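Local coordinates for protein RTX toxin RtxA (Vibrio vulnificus MO6-24/O, PDB 6IMP) that is one effector of a large secreted bacterial toxin, an alpha/beta hydrolase-fold domain that probably acts as a hydrolase, at residues A[134-139]-A[148-153]; A[177-182]-A[205-210]; A[181-186]-A[235-240]; A[209-214]-A[231-236]. All blocks are in the same frame, centred on the assembly; numbering follows the deposited sequence.

How the contacts relate
The four contacts run from the buried core of an alpha/beta hydrolase fold out to a likely cap. Contact 2 holds the probable nucleophile elbow, where S178 OG bonds to H288, and contacts 1 and 3 pack directly against it. Contact 1 touches contact 2 where L150 CD1 packs on M179 CE at 3.3 Å. Contacts 2 and 3 have centres about 7 Å apart, share G181 and P182 on helix 180-192, and are tied by a probable hydrogen bond from V239 N to P208 O, 2.9 Å. Contact 4, about 11 Å from contacts 2 and 3 by centres, is more peripheral; M210 CE meets F237 CD2 there at 3.5 Å.

Contact 1: A[134-139]-A[148-153]; sequences NLRGYG and KGLYQD
R136 and D153 meet side-on, the arginine offering NE and NH1 together to the two carboxylate oxygens of a salt bridge. R136 NE reaches D153 OD2 at 2.9 Å on its syn side in a nearly straight bond, 167° at the hydrogen. R136 NH1 donates to D153 OD1 at 3.1 Å from above the carboxylate plane, and the two flat groups are turned 31° from each other. The backbone N of R136 also donates to D153 OD2, at 2.9 Å. That oxygen is therefore gripped from opposite faces of its plane by the main chain and the side chain of one residue, which fixes the rotation of the carboxylate. A bend at chi3 (68°) swings NE round to it, while G149 CA lies over the centre of one guanidinium face, with no side chain in between.

Next to the ion pair the packing is close and apolar. L135 and L150 cross at about a right angle, L135 CB meeting L150 CD2 at 3.6 Å, and both leucines also touch I183 of helix 180-192. The partly exposed side is looser: Q152 brings just CB near R136 NH1, at 4.1 Å, and its amide leads away. L135 to Y138 form a type II turn with G137 in its third position, part of the RGxG loop common after this strand in alpha/beta hydrolases, here docked on helix 147-164.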
loop_
_atom_site.group_PDB
_atom_site.type_symbol
_atom_site.label_atom_id
_atom_site.label_comp_id
_atom_site.label_asym_id
_atom_site.label_seq_id
_atom_site.Cartn_x
_atom_site.Cartn_y
_atom_site.Cartn_z
ATOM N N ASN A 134 -8.134 -3.280 -2.959
ATOM C CA ASN A 134 -8.104 -1.930 -3.521
ATOM C C ASN A 134 -8.579 -0.878 -2.519
ATOM O O ASN A 134 -9.645 -0.996 -1.923
ATOM C CB ASN A 134 -9.007 -1.841 -4.750
ATOM C CG ASN A 134 -8.389 -2.447 -5.979
ATOM O OD1 ASN A 134 -7.354 -1.996 -6.459
ATOM N ND2 ASN A 134 -9.044 -3.453 -6.523
ATOM N N LEU A 135 -7.814 0.193 -2.416
ATOM C CA LEU A 135 -8.273 1.424 -1.789
ATOM C C LEU A 135 -9.406 2.020 -2.612
ATOM O O LEU A 135 -9.558 1.692 -3.796
ATOM C CB LEU A 135 -7.126 2.415 -1.731
ATOM C CG LEU A 135 -5.881 1.862 -1.043
ATOM C CD1 LEU A 135 -4.644 2.640 -1.449
ATOM C CD2 LEU A 135 -6.087 1.888 0.462
ATOM N N ARG A 136 -10.187 2.910 -2.008
ATOM C CA ARG A 136 -11.256 3.584 -2.748
ATOM C C ARG A 136 -10.755 4.161 -4.079
ATOM O O ARG A 136 -9.712 4.811 -4.128
ATOM C CB ARG A 136 -11.871 4.707 -1.928
ATOM C CG ARG A 136 -10.959 5.900 -1.739
ATOM C CD ARG A 136 -11.596 6.899 -0.813
ATOM N NE ARG A 136 -11.682 6.391 0.548
ATOM C CZ ARG A 136 -12.329 7.006 1.528
ATOM N NH1 ARG A 136 -12.359 6.468 2.739
ATOM N NH2 ARG A 136 -12.915 8.181 1.310
ATOM N N GLY A 137 -11.507 3.908 -5.146
ATOM C CA GLY A 137 -11.236 4.503 -6.459
ATOM C C GLY A 137 -10.319 3.658 -7.319
ATOM O O GLY A 137 -10.044 4.002 -8.476
ATOM N N TYR A 138 -9.878 2.533 -6.758
ATOM C CA TYR A 138 -8.920 1.657 -7.391
ATOM C C TYR A 138 -9.561 0.305 -7.580
ATOM O O TYR A 138 -10.317 -0.159 -6.720
ATOM C CB TYR A 138 -7.690 1.512 -6.511
ATOM C CG TYR A 138 -6.725 2.661 -6.639
ATOM C CD1 TYR A 138 -5.822 2.711 -7.691
ATOM C CD2 TYR A 138 -6.700 3.689 -5.702
ATOM C CE1 TYR A 138 -4.908 3.741 -7.803
ATOM C CE2 TYR A 138 -5.789 4.731 -5.807
ATOM C CZ TYR A 138 -4.896 4.754 -6.862
ATOM O OH TYR A 138 -3.993 5.797 -6.993
ATOM N N GLY A 139 -9.218 -0.338 -8.696
ATOM C CA GLY A 139 -9.834 -1.601 -9.113
ATOM C C GLY A 139 -11.349 -1.530 -9.150
ATOM O O GLY A 139 -11.926 -0.777 -9.936
ATOM N N LYS A 148 -6.783 11.182 3.152
ATOM C CA LYS A 148 -7.375 10.753 4.415
ATOM C C LYS A 148 -8.319 9.566 4.202
ATOM O O LYS A 148 -8.401 8.658 5.041
ATOM C CB LYS A 148 -8.082 11.922 5.108
ATOM C CG LYS A 148 -7.355 12.436 6.351
ATOM C CD LYS A 148 -6.158 13.326 6.026
ATOM C CE LYS A 148 -5.151 13.349 7.174
ATOM N NZ LYS A 148 -4.222 14.513 7.105
ATOM N N GLY A 149 -9.008 9.557 3.067
ATOM C CA GLY A 149 -9.746 8.378 2.646
ATOM C C GLY A 149 -8.901 7.106 2.588
ATOM O O GLY A 149 -9.303 6.066 3.104
ATOM N N LEU A 150 -7.725 7.185 1.968
ATOM C CA LEU A 150 -6.881 6.005 1.790
ATOM C C LEU A 150 -6.384 5.463 3.119
ATOM O O LEU A 150 -6.299 4.247 3.306
ATOM C CB LEU A 150 -5.706 6.319 0.873
ATOM C CG LEU A 150 -6.056 6.800 -0.542
ATOM C CD1 LEU A 150 -4.826 6.772 -1.436
ATOM C CD2 LEU A 150 -7.156 5.969 -1.168
ATOM N N TYR A 151 -6.070 6.360 4.048
ATOM C CA TYR A 151 -5.638 5.944 5.389
ATOM C C TYR A 151 -6.747 5.205 6.107
ATOM O O TYR A 151 -6.500 4.249 6.827
ATOM C CB TYR A 151 -5.223 7.139 6.246
ATOM C CG TYR A 151 -4.010 7.930 5.762
ATOM C CD1 TYR A 151 -2.941 7.316 5.113
ATOM C CD2 TYR A 151 -3.926 9.296 6.002
ATOM C CE1 TYR A 151 -1.841 8.057 4.700
ATOM C CE2 TYR A 151 -2.837 10.033 5.595
ATOM C CZ TYR A 151 -1.800 9.416 4.943
ATOM O OH TYR A 151 -0.712 10.162 4.550
ATOM N N GLN A 152 -7.968 5.670 5.921
ATOM C CA GLN A 152 -9.133 5.021 6.514
ATOM C C GLN A 152 -9.354 3.622 5.948
ATOM O O GLN A 152 -9.469 2.645 6.703
ATOM C CB GLN A 152 -10.377 5.888 6.321
ATOM C CG GLN A 152 -10.499 6.971 7.381
ATOM C CD GLN A 152 -10.939 6.418 8.726
ATOM O OE1 GLN A 152 -11.600 5.362 8.809
ATOM N NE2 GLN A 152 -10.582 7.125 9.790
ATOM N N ASP A 153 -9.346 3.528 4.619
ATOM C CA ASP A 153 -9.493 2.247 3.928
ATOM C C ASP A 153 -8.436 1.241 4.396
ATOM O O ASP A 153 -8.699 0.047 4.487
ATOM C CB ASP A 153 -9.404 2.451 2.418
ATOM C CG ASP A 153 -10.529 3.324 1.872
ATOM O OD1 ASP A 153 -11.532 3.533 2.587
ATOM O OD2 ASP A 153 -10.405 3.806 0.723
#

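Contact 2: A[177-182]-A[205-210]; sequences YSMGGP and RPMPSM
Y177 has CG anti to its backbone N (chi1 168°), and R205 bends at chi3 (-81°), which turns NE back toward the tyrosine; together these bring the tyrosine ring and the guanidinium into contact. Y177 belongs to what is probably the nucleophile elbow of an alpha/beta hydrolase, the GxSxG turn of G176, S178 and G180 between strand 172-177 and helix 180-192, and R205 packs against it. Y177 CE1 lies over the centre of one guanidinium face, 3.2 Å from R205 CZ, but the planes are 40° apart, short of a parallel stack. The polar ends are held elsewhere: Y177 OH bonds to H288 O and R205 NH2 to S291 OG.

At the turn itself the backbones do the joining. M207 N donates to S178 O at 3.0 Å, from well above the carbonyl plane, and S178 CA makes a CH...O contact of 3.3 Å with R205 O. The loop is thus fastened beside the serine, whose OG bonds to H288 NE2, as a nucleophile's would to the histidine of a catalytic triad.

M207 packs against the turn with its side chain. Its methyl CE rests on M179 CB at 4.0 Å, and P182, crossing it at about a right angle, puts CD at 4.1 Å from M207 CB. On the backbone side, P182 CD also lies 3.2 Å from M207 O.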
loop_
_atom_site.group_PDB
_atom_site.type_symbol
_atom_site.label_atom_id
_atom_site.label_comp_id
_atom_site.label_asym_id
_atom_site.label_seq_id
_atom_site.Cartn_x
_atom_site.Cartn_y
_atom_site.Cartn_z
ATOM N N TYR A 177 3.793 -0.865 -0.520
ATOM C CA TYR A 177 4.517 -0.571 -1.758
ATOM C C TYR A 177 4.231 0.903 -2.007
ATOM O O TYR A 177 3.122 1.372 -1.760
ATOM C CB TYR A 177 4.149 -1.597 -2.849
ATOM C CG TYR A 177 4.600 -1.255 -4.272
ATOM C CD1 TYR A 177 5.954 -1.131 -4.597
ATOM C CD2 TYR A 177 3.681 -1.166 -5.300
ATOM C CE1 TYR A 177 6.355 -0.820 -5.882
ATOM C CE2 TYR A 177 4.080 -0.873 -6.589
ATOM C CZ TYR A 177 5.417 -0.699 -6.870
ATOM O OH TYR A 177 5.804 -0.421 -8.155
ATOM N N SER A 178 5.251 1.639 -2.454
ATOM C CA SER A 178 5.127 2.898 -3.202
ATOM C C SER A 178 4.269 3.890 -2.390
ATOM O O SER A 178 4.565 4.096 -1.213
ATOM C CB SER A 178 4.565 2.616 -4.600
ATOM O OG SER A 178 4.845 3.687 -5.474
ATOM N N MET A 179 3.212 4.470 -2.975
ATOM C CA MET A 179 2.235 5.279 -2.196
ATOM C C MET A 179 1.671 4.509 -1.007
ATOM O O MET A 179 1.331 5.098 0.003
ATOM C CB MET A 179 1.076 5.747 -3.078
ATOM C CG MET A 179 -0.057 6.489 -2.357
ATOM S SD MET A 179 -1.230 7.238 -3.532
ATOM C CE MET A 179 -2.441 5.930 -3.626
ATOM N N GLY A 180 1.546 3.195 -1.156
ATOM C CA GLY A 180 1.287 2.293 -0.027
ATOM C C GLY A 180 2.270 2.468 1.124
ATOM O O GLY A 180 1.906 2.317 2.285
ATOM N N GLY A 181 3.513 2.806 0.798
ATOM C CA GLY A 181 4.540 3.136 1.806
ATOM C C GLY A 181 4.071 4.013 2.965
ATOM O O GLY A 181 3.943 3.532 4.081
ATOM N N PRO A 182 3.821 5.309 2.702
ATOM C CA PRO A 182 3.319 6.241 3.719
ATOM C C PRO A 182 1.952 5.849 4.295
ATOM O O PRO A 182 1.680 6.102 5.469
ATOM C CB PRO A 182 3.202 7.564 2.955
ATOM C CG PRO A 182 3.083 7.166 1.521
ATOM C CD PRO A 182 3.933 5.952 1.382
ATOM N N ARG A 205 9.892 0.074 -1.442
ATOM C CA ARG A 205 10.096 1.090 -2.493
ATOM C C ARG A 205 9.140 2.274 -2.284
ATOM O O ARG A 205 8.409 2.659 -3.200
ATOM C CB ARG A 205 9.882 0.486 -3.887
ATOM C CG ARG A 205 10.824 -0.660 -4.226
ATOM C CD ARG A 205 10.342 -1.457 -5.441
ATOM N NE ARG A 205 9.312 -2.439 -5.095
ATOM C CZ ARG A 205 8.606 -3.159 -5.969
ATOM N NH1 ARG A 205 8.820 -3.042 -7.272
ATOM N NH2 ARG A 205 7.660 -3.987 -5.536
ATOM N N PRO A 206 9.134 2.842 -1.067
ATOM C CA PRO A 206 8.159 3.825 -0.648
ATOM C C PRO A 206 8.138 5.102 -1.460
ATOM O O PRO A 206 9.136 5.479 -2.080
ATOM C CB PRO A 206 8.625 4.173 0.762
ATOM C CG PRO A 206 10.086 4.007 0.680
ATOM C CD PRO A 206 10.195 2.718 -0.060
ATOM N N MET A 207 7.006 5.794 -1.358
ATOM C CA MET A 207 6.901 7.216 -1.665
ATOM C C MET A 207 7.200 7.918 -0.360
ATOM O O MET A 207 6.452 7.752 0.595
ATOM C CB MET A 207 5.470 7.534 -2.084
ATOM C CG MET A 207 5.081 8.992 -1.966
ATOM S SD MET A 207 3.338 9.230 -2.318
ATOM C CE MET A 207 3.281 8.913 -4.078
ATOM N N PRO A 208 8.307 8.677 -0.286
ATOM C CA PRO A 208 8.606 9.228 1.027
ATOM C C PRO A 208 7.719 10.388 1.348
ATOM O O PRO A 208 7.495 10.696 2.510
ATOM C CB PRO A 208 10.030 9.716 0.869
ATOM C CG PRO A 208 10.076 10.184 -0.546
ATOM C CD PRO A 208 9.272 9.152 -1.302
ATOM N N SER A 209 7.245 11.033 0.294
ATOM C CA SER A 209 6.337 12.155 0.359
ATOM C C SER A 209 5.829 12.298 -1.067
ATOM O O SER A 209 6.522 11.957 -2.017
ATOM C CB SER A 209 7.066 13.427 0.827
ATOM O OG SER A 209 7.716 14.090 -0.247
ATOM N N MET A 210 4.625 12.787 -1.225
ATOM C CA MET A 210 4.108 13.017 -2.558
ATOM C C MET A 210 4.903 14.070 -3.323
ATOM O O MET A 210 5.046 13.981 -4.542
ATOM C CB MET A 210 2.665 13.444 -2.461
ATOM C CG MET A 210 2.056 13.831 -3.791
ATOM S SD MET A 210 1.815 12.386 -4.809
ATOM C CE MET A 210 0.452 11.633 -3.933
#

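Contact 3: A[181-186]-A[235-240]; sequences GPIAAD and GQFSVE
P182 and F237 carry the apolar part of this contact, together with V239 and I183. The proline ring crosses the phenylalanine obliquely, its CG resting on F237 CB at 3.7 Å. Next to it V239 comes in at about a right angle, and V239 CG2, which stands anti to its own carbonyl carbon, lies 4.1 Å from P182 CB and close to the proline CA as well. F237 CG is likewise anti to the carbonyl carbon (chi1 -56°), beside the backbone N. I183 runs side by side with F237, pointing the same way, and its CG1 meets the ring at the edge, near its plane, 4.2 Å from F237 CE1.

A second group of contacts sets carbonyl oxygens against aliphatic carbon. F237 O faces P182 CB at 3.2 Å, and V239 O sits 4.1 Å from A185 CB, one turn further along the helix.

Hydrogen bonds do not cross between the two segments; several polar groups of 235-240 have partners elsewhere. F237 N goes to E147 OE2, and S238, as N-cap of the short helix 239-243, turns OG to K241 N.

Helix 180-192, which follows strand 172-177, is lined on this side by the loop 235-238 and the start of helix 239-243. I183 also leans on L150, Y151 and A154 of helix 147-164, while V239 reaches on to L268 of helix 260-274.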
loop_
_atom_site.group_PDB
_atom_site.type_symbol
_atom_site.label_atom_id
_atom_site.label_comp_id
_atom_site.label_asym_id
_atom_site.label_seq_id
_atom_site.Cartn_x
_atom_site.Cartn_y
_atom_site.Cartn_z
ATOM N N GLY A 181 3.513 2.806 0.798
ATOM C CA GLY A 181 4.540 3.136 1.806
ATOM C C GLY A 181 4.071 4.013 2.965
ATOM O O GLY A 181 3.943 3.532 4.081
ATOM N N PRO A 182 3.821 5.309 2.702
ATOM C CA PRO A 182 3.319 6.241 3.719
ATOM C C PRO A 182 1.952 5.849 4.295
ATOM O O PRO A 182 1.680 6.102 5.469
ATOM C CB PRO A 182 3.202 7.564 2.955
ATOM C CG PRO A 182 3.083 7.166 1.521
ATOM C CD PRO A 182 3.933 5.952 1.382
ATOM N N ILE A 183 1.093 5.243 3.479
ATOM C CA ILE A 183 -0.197 4.779 3.985
ATOM C C ILE A 183 0.020 3.704 5.042
ATOM O O ILE A 183 -0.563 3.749 6.128
ATOM C CB ILE A 183 -1.090 4.207 2.876
ATOM C CG1 ILE A 183 -1.445 5.304 1.872
ATOM C CG2 ILE A 183 -2.362 3.637 3.485
ATOM C CD1 ILE A 183 -1.976 4.777 0.553
ATOM N N ALA A 184 0.842 2.724 4.685
ATOM C CA ALA A 184 1.204 1.645 5.586
ATOM C C ALA A 184 1.779 2.202 6.892
ATOM O O ALA A 184 1.520 1.675 7.973
ATOM C CB ALA A 184 2.201 0.724 4.907
ATOM N N ALA A 185 2.547 3.277 6.787
ATOM C CA ALA A 185 3.096 3.923 7.972
ATOM C C ALA A 185 1.988 4.410 8.891
ATOM O O ALA A 185 2.032 4.138 10.079
ATOM C CB ALA A 185 4.033 5.067 7.599
ATOM N N ASP A 186 0.974 5.081 8.344
ATOM C CA ASP A 186 -0.150 5.553 9.173
ATOM C C ASP A 186 -0.914 4.387 9.827
ATOM O O ASP A 186 -1.266 4.459 11.010
ATOM C CB ASP A 186 -1.113 6.453 8.386
ATOM C CG ASP A 186 -1.941 7.380 9.300
ATOM O OD1 ASP A 186 -2.273 6.992 10.445
ATOM O OD2 ASP A 186 -2.252 8.510 8.870
ATOM N N GLY A 235 3.443 17.776 3.124
ATOM C CA GLY A 235 2.756 17.136 4.260
ATOM C C GLY A 235 1.761 16.039 3.892
ATOM O O GLY A 235 1.133 15.441 4.772
ATOM N N GLN A 236 1.602 15.783 2.595
ATOM C CA GLN A 236 0.755 14.699 2.122
ATOM C C GLN A 236 1.572 13.430 1.851
ATOM O O GLN A 236 2.579 13.450 1.114
ATOM C CB GLN A 236 -0.008 15.120 0.866
ATOM C CG GLN A 236 -0.851 16.368 1.070
ATOM C CD GLN A 236 -2.134 16.378 0.251
ATOM O OE1 GLN A 236 -2.442 17.367 -0.408
ATOM N NE2 GLN A 236 -2.911 15.294 0.328
ATOM N N PHE A 237 1.130 12.328 2.456
ATOM C CA PHE A 237 1.792 11.030 2.318
ATOM C C PHE A 237 3.282 11.102 2.676
ATOM O O PHE A 237 4.115 10.485 2.006
ATOM C CB PHE A 237 1.649 10.487 0.887
ATOM C CG PHE A 237 0.232 10.360 0.401
ATOM C CD1 PHE A 237 -0.558 9.283 0.786
ATOM C CD2 PHE A 237 -0.280 11.264 -0.517
ATOM C CE1 PHE A 237 -1.850 9.144 0.307
ATOM C CE2 PHE A 237 -1.570 11.130 -1.006
ATOM C CZ PHE A 237 -2.353 10.061 -0.603
ATOM N N SER A 238 3.616 11.854 3.726
ATOM C CA SER A 238 4.977 11.845 4.264
ATOM C C SER A 238 5.150 10.637 5.190
ATOM O O SER A 238 4.404 10.484 6.162
ATOM C CB SER A 238 5.278 13.140 5.020
ATOM O OG SER A 238 6.448 13.010 5.817
ATOM N N VAL A 239 6.122 9.777 4.869
ATOM C CA VAL A 239 6.422 8.585 5.691
ATOM C C VAL A 239 6.820 9.000 7.108
ATOM O O VAL A 239 6.322 8.452 8.092
ATOM C CB VAL A 239 7.579 7.749 5.086
ATOM C CG1 VAL A 239 8.005 6.635 6.035
ATOM C CG2 VAL A 239 7.178 7.164 3.745
ATOM N N GLU A 240 7.763 9.940 7.169
ATOM C CA GLU A 240 8.219 10.583 8.411
ATOM C C GLU A 240 7.046 11.052 9.282
ATOM O O GLU A 240 6.895 10.610 10.435
ATOM C CB GLU A 240 9.116 11.783 8.056
ATOM C CG GLU A 240 10.329 11.981 8.956
ATOM C CD GLU A 240 11.313 12.999 8.389
ATOM O OE1 GLU A 240 11.439 13.088 7.144
ATOM O OE2 GLU A 240 11.964 13.708 9.189
#

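Contact 4: A[209-214]-A[231-236]; sequences SMTKAI and KAVNGQ
M210 N donates to Q236 O at 3.2 Å, the one hydrogen bond across this contact, almost straight at 171° and arriving nearly along the C=O axis. It joins the first turn of helix 210-216 to the end of a type II beta turn, V233 to Q236, that follows helix 224-232. In the chain both helices come between strands 200-204 and 252-256, where many alpha/beta hydrolases insert a cap, so this is probably packing within a cap. The helix start has a second polar feature in S209, the N-cap residue, whose OG shares a hydrogen bond of 3.0 Å with T211 OG1; either hydroxyl could be the donor. T211 OG1 lies between its own N and carbonyl carbon (chi1 71°), which leaves the methyl CG2 beside the backbone N and facing the turn.

V233 CG1 is the meeting point of the apolar contact. T211 CG2 rests on the peptide joining V233 to N234, 3.4 Å from N234 N, and on V233 CG1 at 3.6 Å. V233 CG1 also receives I214 from further along the helix: the two side chains reach toward each other tip to tip, with I214 CD1 at 4.0 Å from it. M210 touches V233 CG1 through CG, at 4.1 Å, then bends at chi2 and chi3 and carries its end away to F237 and to L40 of helix 31-41. Q236 likewise sends its amide away, NE2 bonding to E147. At the exposed rim N234 folds its side chain back, bringing OD1 to 3.6 Å from T211 CG2.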
loop_
_atom_site.group_PDB
_atom_site.type_symbol
_atom_site.label_atom_id
_atom_site.label_comp_id
_atom_site.label_asym_id
_atom_site.label_seq_id
_atom_site.Cartn_x
_atom_site.Cartn_y
_atom_site.Cartn_z
ATOM N N SER A 209 7.245 11.033 0.294
ATOM C CA SER A 209 6.337 12.155 0.359
ATOM C C SER A 209 5.829 12.298 -1.067
ATOM O O SER A 209 6.522 11.957 -2.017
ATOM C CB SER A 209 7.066 13.427 0.827
ATOM O OG SER A 209 7.716 14.090 -0.247
ATOM N N MET A 210 4.625 12.787 -1.225
ATOM C CA MET A 210 4.108 13.017 -2.558
ATOM C C MET A 210 4.903 14.070 -3.323
ATOM O O MET A 210 5.046 13.981 -4.542
ATOM C CB MET A 210 2.665 13.444 -2.461
ATOM C CG MET A 210 2.056 13.831 -3.791
ATOM S SD MET A 210 1.815 12.386 -4.809
ATOM C CE MET A 210 0.452 11.633 -3.933
ATOM N N THR A 211 5.400 15.075 -2.609
ATOM C CA THR A 211 6.108 16.193 -3.247
ATOM C C THR A 211 7.384 15.642 -3.898
ATOM O O THR A 211 7.650 15.856 -5.088
ATOM C CB THR A 211 6.455 17.302 -2.223
ATOM O OG1 THR A 211 7.487 16.850 -1.336
ATOM C CG2 THR A 211 5.226 17.688 -1.394
ATOM N N LYS A 212 8.094 14.832 -3.120
ATOM C CA LYS A 212 9.348 14.222 -3.538
ATOM C C LYS A 212 9.130 13.141 -4.591
ATOM O O LYS A 212 10.014 12.860 -5.399
ATOM C CB LYS A 212 10.080 13.667 -2.317
ATOM C CG LYS A 212 10.621 14.783 -1.427
ATOM C CD LYS A 212 11.151 14.283 -0.089
ATOM C CE LYS A 212 12.563 14.791 0.199
ATOM N NZ LYS A 212 13.441 13.696 0.710
ATOM N N ALA A 213 7.939 12.561 -4.597
ATOM C CA ALA A 213 7.536 11.665 -5.664
ATOM C C ALA A 213 7.215 12.423 -6.946
ATOM O O ALA A 213 7.574 11.976 -8.036
ATOM C CB ALA A 213 6.338 10.844 -5.226
ATOM N N ILE A 214 6.505 13.544 -6.813
ATOM C CA ILE A 214 6.173 14.399 -7.956
ATOM C C ILE A 214 7.461 14.960 -8.560
ATOM O O ILE A 214 7.640 14.950 -9.784
ATOM C CB ILE A 214 5.202 15.541 -7.545
ATOM C CG1 ILE A 214 3.774 14.981 -7.429
ATOM C CG2 ILE A 214 5.219 16.686 -8.565
ATOM C CD1 ILE A 214 2.828 15.818 -6.600
ATOM N N LYS A 231 5.053 22.084 -4.074
ATOM C CA LYS A 231 4.935 22.821 -2.807
ATOM C C LYS A 231 3.521 22.752 -2.248
ATOM O O LYS A 231 3.333 22.558 -1.042
ATOM C CB LYS A 231 5.344 24.295 -2.972
ATOM C CG LYS A 231 6.822 24.581 -2.717
ATOM C CD LYS A 231 7.067 25.218 -1.348
ATOM C CE LYS A 231 8.530 25.596 -1.150
ATOM N NZ LYS A 231 9.382 24.402 -0.895
ATOM N N ALA A 232 2.526 22.870 -3.124
ATOM C CA ALA A 232 1.124 22.986 -2.689
ATOM C C ALA A 232 0.678 21.789 -1.867
ATOM O O ALA A 232 -0.350 21.844 -1.196
ATOM C CB ALA A 232 0.198 23.171 -3.883
ATOM N N VAL A 233 1.476 20.724 -1.906
ATOM C CA VAL A 233 1.045 19.405 -1.476
ATOM C C VAL A 233 2.000 18.797 -0.425
ATOM O O VAL A 233 1.869 17.624 -0.049
ATOM C CB VAL A 233 0.835 18.507 -2.729
ATOM C CG1 VAL A 233 2.124 17.867 -3.223
ATOM C CG2 VAL A 233 -0.246 17.482 -2.486
ATOM N N ASN A 234 2.918 19.629 0.078
ATOM C CA ASN A 234 3.722 19.327 1.272
ATOM C C ASN A 234 2.880 18.744 2.404
ATOM O O ASN A 234 1.749 19.163 2.620
ATOM C CB ASN A 234 4.415 20.607 1.778
ATOM C CG ASN A 234 5.848 20.743 1.277
ATOM O OD1 ASN A 234 6.096 20.826 0.071
ATOM N ND2 ASN A 234 6.800 20.791 2.211
ATOM N N GLY A 235 3.443 17.776 3.124
ATOM C CA GLY A 235 2.756 17.136 4.260
ATOM C C GLY A 235 1.761 16.039 3.892
ATOM O O GLY A 235 1.133 15.441 4.772
ATOM N N GLN A 236 1.602 15.783 2.595
ATOM C CA GLN A 236 0.755 14.699 2.122
ATOM C C GLN A 236 1.572 13.430 1.851
ATOM O O GLN A 236 2.579 13.450 1.114
ATOM C CB GLN A 236 -0.008 15.120 0.866
ATOM C CG GLN A 236 -0.851 16.368 1.070
ATOM C CD GLN A 236 -2.134 16.378 0.251
ATOM O OE1 GLN A 236 -2.442 17.367 -0.408
ATOM N NE2 GLN A 236 -2.911 15.294 0.328
#